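Local coordinates for L-iditol 2-dehydrogenase (Clostridium scindens, PDB 4OH1), which probably oxidises sugar alcohols such as L-iditol with NAD+, as a zinc-containing member of the alcohol dehydrogenase family, at residues 17-21 against 52-56; 20-24 against 330-334. All coordinates share one frame; numbering follows the deposited sequence.

Contact 1: residues 17-21 against 52-56; sequences TMGTV and ILTGN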
# COMPACT_ATOMS: atom_id res chain seq x y z
N THR A 17 38.49 15.19 25.88
CA THR A 17 37.89 14.35 26.93
C THR A 17 36.55 13.79 26.47
O THR A 17 35.82 14.40 25.68
CB THR A 17 37.70 15.11 28.26
OG1 THR A 17 37.17 16.42 28.00
CG2 THR A 17 39.03 15.25 29.00
N MSE A 18 36.23 12.60 26.97
CA MSE A 18 34.94 11.96 26.70
C MSE A 18 33.86 12.40 27.70
O MSE A 18 34.15 13.00 28.74
CB MSE A 18 35.09 10.43 26.74
CG MSE A 18 36.06 9.89 25.72
SE MSE A 18 35.50 10.33 23.90
CE MSE A 18 37.30 10.47 23.07
N GLY A 19 32.61 12.09 27.36
CA GLY A 19 31.47 12.39 28.24
C GLY A 19 31.46 11.51 29.48
O GLY A 19 32.04 10.43 29.47
N THR A 20 30.79 11.98 30.54
CA THR A 20 30.66 11.22 31.79
C THR A 20 29.21 10.96 32.29
O THR A 20 28.26 11.69 31.98
CB THR A 20 31.41 11.96 32.90
OG1 THR A 20 30.88 13.28 33.01
CG2 THR A 20 32.87 12.04 32.53
N VAL A 21 29.05 9.88 33.05
CA VAL A 21 27.75 9.52 33.63
C VAL A 21 27.93 9.30 35.10
O VAL A 21 28.81 8.53 35.52
CB VAL A 21 27.20 8.24 33.01
CG1 VAL A 21 25.98 7.79 33.76
CG2 VAL A 21 26.79 8.50 31.54
N ILE A 52 25.63 11.10 22.55
CA ILE A 52 25.63 12.25 23.50
C ILE A 52 26.97 12.32 24.20
O ILE A 52 27.56 13.39 24.36
CB ILE A 52 24.48 12.15 24.58
CG1 ILE A 52 23.10 12.31 23.91
CG2 ILE A 52 24.65 13.20 25.67
CD1 ILE A 52 21.91 11.82 24.75
N LEU A 53 27.45 11.16 24.60
CA LEU A 53 28.58 11.08 25.48
C LEU A 53 29.91 11.18 24.74
O LEU A 53 30.77 11.97 25.08
CB LEU A 53 28.49 9.79 26.29
CG LEU A 53 27.41 9.82 27.38
CD1 LEU A 53 26.86 8.40 27.74
CD2 LEU A 53 28.02 10.51 28.58
N THR A 54 30.06 10.35 23.71
CA THR A 54 31.34 10.18 23.04
C THR A 54 31.30 10.78 21.62
O THR A 54 32.25 10.63 20.84
CB THR A 54 31.70 8.66 22.99
OG1 THR A 54 30.65 7.93 22.33
CG2 THR A 54 31.94 8.12 24.42
N GLY A 55 30.20 11.47 21.32
CA GLY A 55 29.88 11.81 19.94
C GLY A 55 30.03 13.27 19.56
O GLY A 55 30.22 14.20 20.41
N ASN A 56 29.94 13.43 18.23
CA ASN A 56 30.05 14.71 17.57
C ASN A 56 28.64 15.23 17.40
O ASN A 56 27.82 14.58 16.74
CB ASN A 56 30.73 14.54 16.22
CG ASN A 56 31.03 15.86 15.57
OD1 ASN A 56 30.20 16.44 14.89
ND2 ASN A 56 32.24 16.35 15.79

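Contact 2: residues 20-24 against 330-334; sequences TVDMM and YKQAF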
# COMPACT_ATOMS: atom_id res chain seq x y z
N THR A 20 30.79 11.98 30.54
CA THR A 20 30.66 11.22 31.79
C THR A 20 29.21 10.96 32.29
O THR A 20 28.26 11.69 31.98
CB THR A 20 31.41 11.96 32.90
OG1 THR A 20 30.88 13.28 33.01
CG2 THR A 20 32.87 12.04 32.53
N VAL A 21 29.05 9.88 33.05
CA VAL A 21 27.75 9.52 33.63
C VAL A 21 27.93 9.30 35.10
O VAL A 21 28.81 8.53 35.52
CB VAL A 21 27.20 8.24 33.01
CG1 VAL A 21 25.98 7.79 33.76
CG2 VAL A 21 26.79 8.50 31.54
N ASP A 22 27.09 9.94 35.89
CA ASP A 22 27.29 9.82 37.32
C ASP A 22 26.00 9.69 38.04
O ASP A 22 25.02 10.26 37.64
CB ASP A 22 28.02 11.03 37.86
CG ASP A 22 29.40 11.14 37.33
OD1 ASP A 22 30.20 10.25 37.67
OD2 ASP A 22 29.72 12.18 36.70
N MSE A 23 26.01 8.93 39.12
CA MSE A 23 24.82 8.81 39.93
C MSE A 23 24.68 10.00 40.85
O MSE A 23 25.65 10.41 41.47
CB MSE A 23 24.89 7.57 40.79
CG MSE A 23 23.61 7.34 41.52
SE MSE A 23 23.84 5.80 42.70
CE MSE A 23 23.63 4.29 41.46
N MSE A 24 23.48 10.56 40.96
CA MSE A 24 23.18 11.64 41.92
C MSE A 24 21.96 11.24 42.70
O MSE A 24 21.32 10.22 42.40
CB MSE A 24 22.94 12.99 41.22
CG MSE A 24 24.07 13.40 40.34
SE MSE A 24 23.86 14.97 39.12
CE MSE A 24 24.28 16.45 40.35
N TYR A 330 26.89 0.57 37.80
CA TYR A 330 26.68 1.28 36.57
C TYR A 330 27.97 1.74 35.94
O TYR A 330 28.05 1.89 34.72
CB TYR A 330 25.78 2.52 36.76
CG TYR A 330 26.44 3.72 37.42
CD1 TYR A 330 26.52 3.80 38.81
CD2 TYR A 330 26.95 4.76 36.67
CE1 TYR A 330 27.12 4.88 39.45
CE2 TYR A 330 27.52 5.85 37.30
CZ TYR A 330 27.59 5.90 38.71
OH TYR A 330 28.16 6.96 39.33
N LYS A 331 28.97 2.02 36.76
CA LYS A 331 30.20 2.49 36.20
C LYS A 331 30.79 1.46 35.24
O LYS A 331 31.24 1.84 34.18
CB LYS A 331 31.19 2.97 37.27
CG LYS A 331 30.88 4.43 37.67
CD LYS A 331 32.08 5.14 38.22
CE LYS A 331 32.08 5.40 39.76
NZ LYS A 331 31.34 6.67 40.08
N GLN A 332 30.73 0.18 35.57
CA GLN A 332 31.24 -0.84 34.64
C GLN A 332 30.39 -0.94 33.39
O GLN A 332 30.90 -1.25 32.32
CB GLN A 332 31.29 -2.21 35.27
CG GLN A 332 32.47 -2.42 36.17
CD GLN A 332 32.11 -3.27 37.37
OE1 GLN A 332 31.45 -2.79 38.31
NE2 GLN A 332 32.50 -4.55 37.33
N ALA A 333 29.09 -0.71 33.53
CA ALA A 333 28.21 -0.78 32.40
C ALA A 333 28.57 0.24 31.39
O ALA A 333 28.55 -0.02 30.18
CB ALA A 333 26.75 -0.60 32.81
N PHE A 334 28.84 1.44 31.85
CA PHE A 334 29.22 2.48 30.92
C PHE A 334 30.65 2.25 30.37
O PHE A 334 30.91 2.56 29.21
CB PHE A 334 28.92 3.86 31.51
CG PHE A 334 27.47 4.19 31.44
CD1 PHE A 334 26.94 4.69 30.27
CD2 PHE A 334 26.64 3.87 32.45
CE1 PHE A 334 25.61 4.92 30.13
CE2 PHE A 334 25.28 4.09 32.34
CZ PHE A 334 24.76 4.61 31.18
O HOH W 1 30.92 7.68 37.03

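Contact 1: residues 17-21 against 52-56
Leu-53 carries the tight side of this contact, its forked end wedged against the backbone of Gly-19 and Thr-20 and the side chain of Val-21. Its CD2 lies 3.6 Å from Thr-20 O and 3.7 Å from Gly-19 C, so one methyl rests on the chain where it enters strand 20-26. Val-21 CG2 sits about evenly between the two branches, 3.8 Å from Leu-53 CD1, and the two side chains cross at roughly a right angle. With CG anti to its own carbonyl carbon (chi1 -74°), Leu-53 swings this fork back to the incoming strand although its CB does not point there. Gly-19 has no side chain, which lets the backbones close to 4.2 Å between Gly-19 CA and Leu-53 CA. At this point Gly-19 N donates to Leu-53 O over 2.9 Å, but the N-H...O angle of 128° makes the bond weak.

The acceptor belongs to the last turn of helix 48-54, which closely follows zinc ligand Cys-46, oxidised here to cysteinesulfonic acid, in the GroES-like catalytic domain; the Leu-53 side chain is about 13 Å from a bound zinc.

On the solvent side the fit is looser. Selenomethionine Met-18 is exposed, and the nearest approach of its side chain is SE to Thr-54 CG2, at 4.2 Å. The Thr-54 hydroxyl is bonded within its own helix to Thr-50 O, leaving its methyl to meet Met-18, while Arg-11 binds Thr-54 O. Thr-20 turns from the helix, its OG1 hydrogen-bonded to Thr-8 and Ser-9.

Contact 2: residues 20-24 against 330-334
Val-21 fills the apolar centre, set against the face of Phe-334 and beside the ring of Tyr-330. Its CG2 makes a CH-pi contact over the Phe-334 face, 4.2 Å from the ring centroid, while CG1 lies over the same face, toward the CD2-CE2 side, 4.0 Å from Phe-334 CE2. Both methyls reach the ring because CG1 is anti to the Val-21 backbone N (chi1 171°) and CG2 anti to the carbonyl carbon; the two side chains cross at about a right angle. Moving outward, Tyr-330 presents its edge to the strand: Val-21 O lies near the ring plane, 3.5 Å from CE2. Lys-331 CG sits over one face of the same ring, toward the rim. Met-23, a selenomethionine, packs obliquely against the tyrosine, with CB 3.7 Å from Tyr-330 CE1 and the bent end of its chain bringing CE near CD1.

The polar edge begins at the phenol. Tyr-330 OH accepts the Met-23 N-H at 2.9 Å with an angle of 156°. Lys-331 NZ adds a weak bond to that hydroxyl and donates to a water, which in turn donates to Val-21 O at 2.7 Å. Asp-22 OD1 is 4.5 Å from Lys-331 NZ, beyond a salt bridge, so any attraction is probably modest; its OD2 bonds to Thr-8.

Strand 20-26 is outermost in its sheet within this chain. Thr-20, Asp-22 and Met-24 pair through their backbones with strand 2-9, whereas helix 330-338 packs over the face that carries Val-21 and Met-23, and Tyr-330 OH reaches round to the edge away from strand 2-9. Segments 330-334 and 20-24 run nearly antiparallel, their axes at 164°. Ala-333 and Phe-334 also touch Ile-347 of strand 344-348, and Ala-333 meets His-325 of strand 321-326.

Overall arrangement
Both contacts use the start of strand 20-26 and share the buried Val-21, with centres 12 Å apart. That residue meets an aliphatic fork in contact 1 and an aromatic face in contact 2. Each contact is partly buried, grading from an apolar interior to an outer rim, but they differ in polar chemistry: contact 1 has its weak backbone bond in the close-packed part and a rim of Met-18 against Thr-54, whereas contact 2 ends in a tyrosine-to-backbone bond, a lysine and a bridging water. The helices come from distant parts of the sequence, 48-54 and 330-338, yet Tyr-338 of the latter touches Val-21, Leu-53 and Thr-54, connecting the two contacts.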